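Local coordinates for pseudoalteromonas arctica PAMC 21717 (Pseudoalteromonas arctica, PDB 5YL7), which probably hydrolyses peptide bonds as a cold-active, calcium-binding serine protease of the subtilase family, at residues V218-V224 and I240-G246; A48-N53 and A110-E116; D76-P80 and V128-V132. One frame throughout, in Å; residues are numbered along the deposited sequence.

Interaction 1: residues V218-V224 and I240-G246; sequences VVNVASV and IDVAAPG. With CA (calcium ion), chain F.
Parallel strands 219-224 and 242-245 pair at the edge of the subtilase sheet, their axes 4.4 Å apart and crossing at -41°. Val221 to Val224 pair in turn with Val242 to Pro245. Hydrogen bonds Ala222 N–Val242 O (3.0 Å), Ala244 N–Ala222 O (3.0 Å), Val224 N–Ala244 O (2.9 Å) and Gly246 N–Val224 O (3.0 Å) set the register. Val221 (t) sets CG2 4.2 Å from Val242 CG2 and CG1 4.2 Å from Ala244 CB, beneath helix 280-297. On the other face Val224 (m) puts CG1 4.0 Å from Ala243 CB; Ile240 (m, m) reaches Ala222 CB with CG2 (3.7 Å). A CB on Gly246 would strike Ser223 OG, hydrogen-bonded to Tyr233 OH. Asp241 N donates to Asn220 O (2.9 Å), and Asp241 OD2 accepts from Asn220 N (2.8 Å). Asp241 (m) OD2 and OD1 (2.4 and 2.8 Å), Val218 O (2.3 Å), Glu307 and five waters bind calcium. The ion ties the segments' N-terminal ends and, with Lys311, balances the Asp241 and Glu307 carboxylates.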
loop_
_atom_site.group_PDB
_atom_site.type_symbol
_atom_site.label_atom_id
_atom_site.label_comp_id
_atom_site.label_asym_id
_atom_site.label_seq_id
_atom_site.Cartn_x
_atom_site.Cartn_y
_atom_site.Cartn_z
ATOM N N VAL A 218 -8.845 10.487 -5.149
ATOM C CA VAL A 218 -7.886 9.573 -4.522
ATOM C C VAL A 218 -6.984 10.333 -3.637
ATOM O O VAL A 218 -6.779 11.535 -3.783
ATOM C CB VAL A 218 -7.084 8.778 -5.587
ATOM C CG1 VAL A 218 -8.009 8.060 -6.577
ATOM C CG2 VAL A 218 -6.101 9.609 -6.347
ATOM N N VAL A 219 -6.343 9.606 -2.725
ATOM C CA VAL A 219 -5.274 10.174 -1.871
ATOM C C VAL A 219 -3.949 9.740 -2.512
ATOM O O VAL A 219 -3.556 8.568 -2.409
ATOM C CB VAL A 219 -5.357 9.678 -0.435
ATOM C CG1 VAL A 219 -4.323 10.312 0.422
ATOM C CG2 VAL A 219 -6.774 9.878 0.142
ATOM N N ASN A 220 -3.279 10.672 -3.184
ATOM C CA ASN A 220 -2.047 10.388 -3.918
ATOM C C ASN A 220 -0.873 10.764 -3.058
ATOM O O ASN A 220 -0.818 11.874 -2.468
ATOM C CB ASN A 220 -2.009 11.163 -5.246
ATOM C CG ASN A 220 -0.979 10.605 -6.181
ATOM O OD1 ASN A 220 -0.619 9.463 -6.143
ATOM N ND2 ASN A 220 -0.516 11.480 -7.125
ATOM N N VAL A 221 0.054 9.817 -2.917
ATOM C CA VAL A 221 1.078 9.863 -1.843
ATOM C C VAL A 221 2.478 9.910 -2.448
ATOM O O VAL A 221 2.897 9.016 -3.191
ATOM C CB VAL A 221 0.942 8.618 -0.975
ATOM C CG1 VAL A 221 1.972 8.641 0.162
ATOM C CG2 VAL A 221 -0.460 8.514 -0.397
ATOM N N ALA A 222 3.197 10.979 -2.043
ATOM C CA ALA A 222 4.656 11.122 -2.336
ATOM C C ALA A 222 5.431 10.458 -1.215
ATOM O O ALA A 222 4.973 10.233 -0.103
ATOM C CB ALA A 222 5.021 12.582 -2.473
ATOM N N SER A 223 6.713 10.157 -1.495
ATOM C CA SER A 223 7.583 9.487 -0.572
ATOM C C SER A 223 8.656 10.375 0.021
ATOM O O SER A 223 9.322 11.102 -0.791
ATOM C CB SER A 223 8.283 8.349 -1.258
ATOM O OG SER A 223 9.255 7.759 -0.392
ATOM N N VAL A 224 8.856 10.371 1.313
ATOM C CA VAL A 224 10.025 10.927 1.982
ATOM C C VAL A 224 10.954 9.840 2.377
ATOM O O VAL A 224 10.607 8.684 2.662
ATOM C CB VAL A 224 9.717 11.847 3.148
ATOM C CG1 VAL A 224 8.924 13.073 2.689
ATOM C CG2 VAL A 224 8.996 11.129 4.266
ATOM N N ILE A 240 -0.321 15.722 -5.639
ATOM C CA ILE A 240 0.098 14.985 -4.399
ATOM C C ILE A 240 -0.737 15.575 -3.298
ATOM O O ILE A 240 -0.832 16.824 -3.114
ATOM C CB ILE A 240 1.571 15.223 -4.095
ATOM C CG1 ILE A 240 2.485 14.675 -5.257
ATOM C CG2 ILE A 240 1.929 14.516 -2.788
ATOM C CD1 ILE A 240 2.449 13.274 -5.556
ATOM N N ASP A 241 -1.347 14.675 -2.500
ATOM C CA ASP A 241 -2.107 15.121 -1.353
ATOM C C ASP A 241 -1.307 15.220 -0.120
ATOM O O ASP A 241 -1.390 16.193 0.688
ATOM C CB ASP A 241 -3.273 14.148 -1.138
ATOM C CG ASP A 241 -4.239 14.195 -2.293
ATOM O OD1 ASP A 241 -4.788 15.334 -2.563
ATOM O OD2 ASP A 241 -4.537 13.188 -2.971
ATOM N N VAL A 242 -0.484 14.192 0.168
ATOM C CA VAL A 242 0.356 14.051 1.378
ATOM C C VAL A 242 1.608 13.280 1.026
ATOM O O VAL A 242 1.679 12.652 -0.034
ATOM C CB VAL A 242 -0.387 13.310 2.516
ATOM C CG1 VAL A 242 -1.672 14.037 2.934
ATOM C CG2 VAL A 242 -0.703 11.876 2.115
ATOM N N ALA A 243 2.579 13.316 1.939
ATOM C CA ALA A 243 3.726 12.473 1.863
ATOM C C ALA A 243 3.797 11.523 3.020
ATOM O O ALA A 243 3.266 11.800 4.093
ATOM C CB ALA A 243 4.989 13.307 1.807
ATOM N N ALA A 244 4.569 10.457 2.845
ATOM C CA ALA A 244 4.819 9.490 3.937
ATOM C C ALA A 244 6.168 8.847 3.672
ATOM O O ALA A 244 6.628 8.863 2.514
ATOM C CB ALA A 244 3.680 8.483 4.045
ATOM N N PRO A 245 6.772 8.193 4.663
ATOM C CA PRO A 245 8.035 7.528 4.408
ATOM C C PRO A 245 7.918 6.387 3.467
ATOM O O PRO A 245 7.214 5.403 3.713
ATOM C CB PRO A 245 8.458 7.083 5.842
ATOM C CG PRO A 245 7.225 7.022 6.578
ATOM C CD PRO A 245 6.389 8.132 6.084
ATOM N N GLY A 246 8.691 6.424 2.366
ATOM C CA GLY A 246 8.930 5.328 1.486
ATOM C C GLY A 246 10.345 4.849 1.345
ATOM O O GLY A 246 10.622 3.901 0.655
HETATM CA CA CA F . -6.619 13.838 -3.999
HETATM O O HOH W 1 -7.356 13.100 -6.311
HETATM O O HOH W 2 -5.040 16.090 -4.809
HETATM O O HOH W 3 -7.363 16.075 -4.345
HETATM O O HOH W 4 -4.936 14.326 -5.713
HETATM O O HOH W 5 -9.126 13.528 -4.092
#

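Interaction 2: residues A48-N53 and A110-E116; sequences ADLNAN and AVTNNGE. With CA (calcium ion), chain C.
One carboxylate does unusually dense work here: Asp49 grips a calcium ion through OD1 (2.4 Å) and OD2 (2.5 Å), while Asp49 OD1 also accepts a hydrogen bond from Asn114 ND2 (2.8 Å). Asn114 (chi1 p) suits this because its amide offers both a donor and a ligand, OD1 lying 2.5 Å from the calcium. Segment 110-116 is an irregular loop curling round the ion, so that Val111 O and Glu116 O each bind at 2.3 Å; Asn113 and Gly115 make its turns with positive phi, a conformation glycine adopts easily. Asp5 and Val118 complete the shell, which resembles the strong calcium site of subtilisins. An off-well chi1 (-148°) turns the Asp49 carboxylate to the ion. The backbones meet where Val111 N donates to Asp49 O (2.8 Å), with Leu50 and Ala110 CA atoms 4.7 Å apart. Val111 (t) sets CG2 4.0 Å from Ala52 CB, and a water links Ala48 O (2.8 Å) to Glu116 OE2 (2.9 Å). Segment 48-53, with a 3-10 turn at 51-52, follows strand 36-41 and precedes strand 58-59 in sequence; segment 110-116 follows helix 100-109, and Tyr274 of strand 272-277 packs on Asp49 and Glu116.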
loop_
_atom_site.group_PDB
_atom_site.type_symbol
_atom_site.label_atom_id
_atom_site.label_comp_id
_atom_site.label_asym_id
_atom_site.label_seq_id
_atom_site.Cartn_x
_atom_site.Cartn_y
_atom_site.Cartn_z
ATOM N N ALA A 48 4.403 -15.905 8.496
ATOM C CA ALA A 48 4.071 -16.090 9.911
ATOM C C ALA A 48 3.736 -14.863 10.687
ATOM O O ALA A 48 2.983 -14.850 11.658
ATOM C CB ALA A 48 5.212 -16.817 10.655
ATOM N N ASP A 49 4.333 -13.696 10.230
ATOM C CA ASP A 49 4.093 -12.410 10.891
ATOM C C ASP A 49 3.020 -11.542 10.234
ATOM O O ASP A 49 2.921 -10.370 10.454
ATOM C CB ASP A 49 5.379 -11.593 11.065
ATOM C CG ASP A 49 5.426 -10.721 12.264
ATOM O OD1 ASP A 49 4.811 -11.087 13.304
ATOM O OD2 ASP A 49 6.082 -9.625 12.211
ATOM N N LEU A 50 2.234 -12.209 9.358
ATOM C CA LEU A 50 1.163 -11.502 8.587
ATOM C C LEU A 50 -0.142 -12.286 8.575
ATOM O O LEU A 50 -1.220 -11.681 8.581
ATOM C CB LEU A 50 1.692 -11.312 7.133
ATOM C CG LEU A 50 0.749 -10.570 6.191
ATOM C CD1 LEU A 50 0.421 -9.165 6.724
ATOM C CD2 LEU A 50 1.351 -10.562 4.816
ATOM N N ASN A 51 -0.074 -13.616 8.391
ATOM C CA ASN A 51 -1.263 -14.366 7.962
ATOM C C ASN A 51 -2.438 -14.258 8.900
ATOM O O ASN A 51 -3.560 -14.302 8.410
ATOM C CB ASN A 51 -0.890 -15.837 7.697
ATOM C CG ASN A 51 -1.863 -16.486 6.887
ATOM O OD1 ASN A 51 -2.515 -17.514 7.383
ATOM N ND2 ASN A 51 -2.088 -16.052 5.728
ATOM N N ALA A 52 -2.241 -14.111 10.169
ATOM C CA ALA A 52 -3.404 -13.974 11.034
ATOM C C ALA A 52 -4.295 -12.791 10.733
ATOM O O ALA A 52 -5.441 -12.694 11.131
ATOM C CB ALA A 52 -3.035 -13.913 12.485
ATOM N N ASN A 53 -3.682 -11.733 10.052
ATOM C CA ASN A 53 -4.423 -10.552 9.673
ATOM C C ASN A 53 -4.862 -10.574 8.257
ATOM O O ASN A 53 -5.371 -9.521 7.749
ATOM C CB ASN A 53 -3.596 -9.291 9.974
ATOM C CG ASN A 53 -3.520 -8.958 11.422
ATOM O OD1 ASN A 53 -4.261 -9.578 12.231
ATOM N ND2 ASN A 53 -2.643 -8.040 11.802
ATOM N N ALA A 110 0.981 -6.026 9.480
ATOM C CA ALA A 110 1.753 -7.099 10.092
ATOM C C ALA A 110 1.231 -7.288 11.515
ATOM O O ALA A 110 0.855 -6.383 12.232
ATOM C CB ALA A 110 3.223 -6.819 10.140
ATOM N N VAL A 111 1.317 -8.576 11.919
ATOM C CA VAL A 111 0.912 -8.966 13.274
ATOM C C VAL A 111 1.862 -8.363 14.277
ATOM O O VAL A 111 3.073 -8.516 14.129
ATOM C CB VAL A 111 0.847 -10.468 13.376
ATOM C CG1 VAL A 111 0.461 -10.827 14.863
ATOM C CG2 VAL A 111 -0.121 -11.142 12.410
ATOM N N THR A 112 1.349 -7.629 15.222
ATOM C CA THR A 112 2.102 -6.782 16.106
ATOM C C THR A 112 1.898 -7.272 17.579
ATOM O O THR A 112 0.871 -7.803 17.927
ATOM C CB THR A 112 1.676 -5.344 15.872
ATOM O OG1 THR A 112 1.995 -5.045 14.484
ATOM C CG2 THR A 112 2.376 -4.334 16.701
ATOM N N ASN A 113 2.947 -6.979 18.357
ATOM C CA ASN A 113 2.950 -7.399 19.802
ATOM C C ASN A 113 2.945 -8.831 19.917
ATOM O O ASN A 113 2.492 -9.356 20.973
ATOM C CB ASN A 113 1.799 -6.775 20.564
ATOM C CG ASN A 113 2.155 -5.469 21.002
ATOM O OD1 ASN A 113 3.272 -5.277 21.536
ATOM N ND2 ASN A 113 1.184 -4.565 20.913
ATOM N N ASN A 114 3.482 -9.583 18.965
ATOM C CA ASN A 114 3.624 -11.035 19.016
ATOM C C ASN A 114 5.059 -11.485 19.267
ATOM O O ASN A 114 5.397 -12.633 19.058
ATOM C CB ASN A 114 3.000 -11.739 17.794
ATOM C CG ASN A 114 3.742 -11.402 16.489
ATOM O OD1 ASN A 114 4.454 -10.381 16.406
ATOM N ND2 ASN A 114 3.632 -12.263 15.509
ATOM N N GLY A 115 5.941 -10.550 19.620
ATOM C CA GLY A 115 7.279 -10.901 19.923
ATOM C C GLY A 115 8.135 -11.398 18.857
ATOM O O GLY A 115 9.218 -12.012 19.019
ATOM N N GLU A 116 7.686 -11.149 17.576
ATOM C CA GLU A 116 8.267 -11.727 16.396
ATOM C C GLU A 116 8.347 -10.644 15.280
ATOM O O GLU A 116 7.358 -9.931 15.145
ATOM C CB GLU A 116 7.408 -12.886 15.850
ATOM C CG GLU A 116 7.960 -13.600 14.683
ATOM C CD GLU A 116 7.100 -14.837 14.303
ATOM O OE1 GLU A 116 7.454 -15.432 13.251
ATOM O OE2 GLU A 116 6.088 -15.137 15.033
HETATM CA CA CA C . 5.283 -9.030 14.527
HETATM O O HOH W 6 3.598 -16.171 14.071
#

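Interaction 3: residues D76-P80 and V128-V132; sequences DARDP and VPVRV. With CA (calcium ion), chain E.
Arg131 extends from its strand with chi1 to chi3 all t, and one face of its guanidinium is overlapped by the Pro80 ring, Pro80 CD lying 3.3 Å from Arg131 NH2. Its aliphatic part runs along the loop backbone, Arg131 CD being 3.4 Å from Arg78 O and 3.9 Å from Ala77 O. A proline suits this place, since its compact, apolar ring lies over the guanidinium face while the N-H groups keep partners in Asp59, Ala67 and Thr42. The CA-to-CB bond of Ala77 points toward the strand, with Ala77 CB 3.3 Å from Pro129 O and 4.0 Å from Pro129 CB; a methyl fits where the Ala77 and Arg131 CA atoms are 5.1 Å apart. No direct hydrogen bond joins the two segments. Strand 126-131 belongs to the parallel sheet of the subtilase fold, between strands 58-59 and 36-41, and segment 76-80 is an irregular loop against it. At the start of the segment Asp76 forms an Asx turn, OD1 accepting from Arg78 N at 3.0 Å, and Asp76 O binds a calcium ion at 2.4 Å, with Asp59, Asp69 and Asp74. A calcium-bound water donates to Arg78 O (2.7 Å). Asp79 OD2 is hydrogen-bonded to Thr42 OG1; Asp79 OD1, 4.6 Å from Arg131 NE and well out of the guanidinium plane, forms no salt bridge, but a water 2.8 Å from it accepts from Arg131 NH2 at 2.9 Å.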
loop_
_atom_site.group_PDB
_atom_site.type_symbol
_atom_site.label_atom_id
_atom_site.label_comp_id
_atom_site.label_asym_id
_atom_site.label_seq_id
_atom_site.Cartn_x
_atom_site.Cartn_y
_atom_site.Cartn_z
ATOM N N ASP A 76 -7.869 -17.562 -5.090
ATOM C CA ASP A 76 -6.629 -17.619 -4.257
ATOM C C ASP A 76 -5.720 -16.488 -4.711
ATOM O O ASP A 76 -5.107 -16.513 -5.759
ATOM C CB ASP A 76 -5.997 -18.981 -4.475
ATOM C CG ASP A 76 -4.829 -19.184 -3.625
ATOM O OD1 ASP A 76 -4.345 -18.267 -2.937
ATOM O OD2 ASP A 76 -4.348 -20.352 -3.476
ATOM N N ALA A 77 -5.596 -15.485 -3.842
ATOM C CA ALA A 77 -4.805 -14.281 -4.105
ATOM C C ALA A 77 -3.398 -14.423 -3.672
ATOM O O ALA A 77 -2.635 -13.446 -3.554
ATOM C CB ALA A 77 -5.468 -13.081 -3.415
ATOM N N ARG A 78 -2.905 -15.645 -3.339
ATOM C CA ARG A 78 -1.502 -15.800 -3.071
ATOM C C ARG A 78 -0.637 -15.478 -4.250
ATOM O O ARG A 78 -1.033 -15.626 -5.408
ATOM C CB ARG A 78 -1.201 -17.199 -2.517
ATOM C CG ARG A 78 -1.676 -17.363 -1.119
ATOM C CD ARG A 78 -1.471 -18.748 -0.550
ATOM N NE ARG A 78 -2.012 -18.867 0.782
ATOM C CZ ARG A 78 -1.681 -19.829 1.685
ATOM N NH1 ARG A 78 -0.769 -20.699 1.412
ATOM N NH2 ARG A 78 -2.276 -19.808 2.852
ATOM N N ASP A 79 0.585 -14.996 -3.973
ATOM C CA ASP A 79 1.527 -14.613 -4.988
ATOM C C ASP A 79 2.359 -15.816 -5.372
ATOM O O ASP A 79 3.142 -16.297 -4.530
ATOM C CB ASP A 79 2.424 -13.509 -4.437
ATOM C CG ASP A 79 3.322 -12.858 -5.408
ATOM O OD1 ASP A 79 3.471 -13.355 -6.560
ATOM O OD2 ASP A 79 3.977 -11.843 -5.025
ATOM N N PRO A 80 2.284 -16.302 -6.616
ATOM C CA PRO A 80 3.152 -17.432 -7.049
ATOM C C PRO A 80 4.538 -17.023 -7.320
ATOM O O PRO A 80 5.388 -17.908 -7.584
ATOM C CB PRO A 80 2.443 -17.914 -8.279
ATOM C CG PRO A 80 1.860 -16.643 -8.931
ATOM C CD PRO A 80 1.448 -15.827 -7.705
ATOM N N VAL A 128 -7.556 -7.577 3.022
ATOM C CA VAL A 128 -8.090 -8.422 1.917
ATOM C C VAL A 128 -7.109 -8.304 0.792
ATOM O O VAL A 128 -6.920 -7.211 0.201
ATOM C CB VAL A 128 -9.479 -7.972 1.477
ATOM C CG1 VAL A 128 -9.957 -8.626 0.222
ATOM C CG2 VAL A 128 -10.461 -8.191 2.595
ATOM N N PRO A 129 -6.426 -9.352 0.413
ATOM C CA PRO A 129 -5.516 -9.335 -0.685
ATOM C C PRO A 129 -6.225 -9.458 -2.002
ATOM O O PRO A 129 -7.007 -10.380 -2.188
ATOM C CB PRO A 129 -4.618 -10.550 -0.441
ATOM C CG PRO A 129 -5.536 -11.521 0.264
ATOM C CD PRO A 129 -6.473 -10.680 1.085
ATOM N N VAL A 130 -6.053 -8.493 -2.892
ATOM C CA VAL A 130 -6.652 -8.500 -4.225
ATOM C C VAL A 130 -5.542 -8.545 -5.186
ATOM O O VAL A 130 -4.792 -7.567 -5.372
ATOM C CB VAL A 130 -7.605 -7.307 -4.413
ATOM C CG1 VAL A 130 -8.316 -7.425 -5.756
ATOM C CG2 VAL A 130 -8.603 -7.233 -3.300
ATOM N N ARG A 131 -5.325 -9.707 -5.800
ATOM C CA ARG A 131 -4.206 -9.932 -6.656
ATOM C C ARG A 131 -4.516 -9.403 -8.050
ATOM O O ARG A 131 -5.395 -9.942 -8.724
ATOM C CB ARG A 131 -3.718 -11.395 -6.670
ATOM C CG ARG A 131 -2.606 -11.639 -7.613
ATOM C CD ARG A 131 -1.942 -12.982 -7.339
ATOM N NE ARG A 131 -0.803 -13.105 -8.218
ATOM C CZ ARG A 131 -0.655 -13.864 -9.311
ATOM N NH1 ARG A 131 -1.607 -14.688 -9.674
ATOM N NH2 ARG A 131 0.422 -13.765 -10.039
ATOM N N VAL A 132 -3.790 -8.389 -8.476
ATOM C CA VAL A 132 -3.986 -7.758 -9.774
ATOM C C VAL A 132 -2.740 -7.647 -10.568
ATOM O O VAL A 132 -2.833 -7.311 -11.782
ATOM C CB VAL A 132 -4.660 -6.381 -9.613
ATOM C CG1 VAL A 132 -6.025 -6.453 -8.898
ATOM C CG2 VAL A 132 -3.749 -5.380 -8.938
HETATM CA CA CA E . -4.533 -17.333 -7.955
HETATM O O HOH W 7 -2.387 -17.382 -6.992
HETATM O O HOH W 8 2.447 -12.083 -8.830
HETATM O O HOH W 9 -4.347 -19.671 -7.697
#

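Overall arrangement
Interactions 1 and 3 are buried and reach the same parallel sheet on opposite sides of the chain's centre, their own centres 24 Å apart; interaction 2, partly buried, has its centre farther out, about 17 Å from the chain's centre. In interaction 1 strand pairs with strand through regular backbone bonds. Interaction 3 lays loop on strand by packing and water; interaction 2 joins two loops largely through a metal. Each holds part of a different calcium site, the ion having five water ligands in interaction 1, at least two in interaction 3 and none in interaction 2. Interactions 2 and 3 alternate along the chain, nearest atoms about 5 Å apart; the Asn53 backbone also bonds to Val127 of strand 126-131.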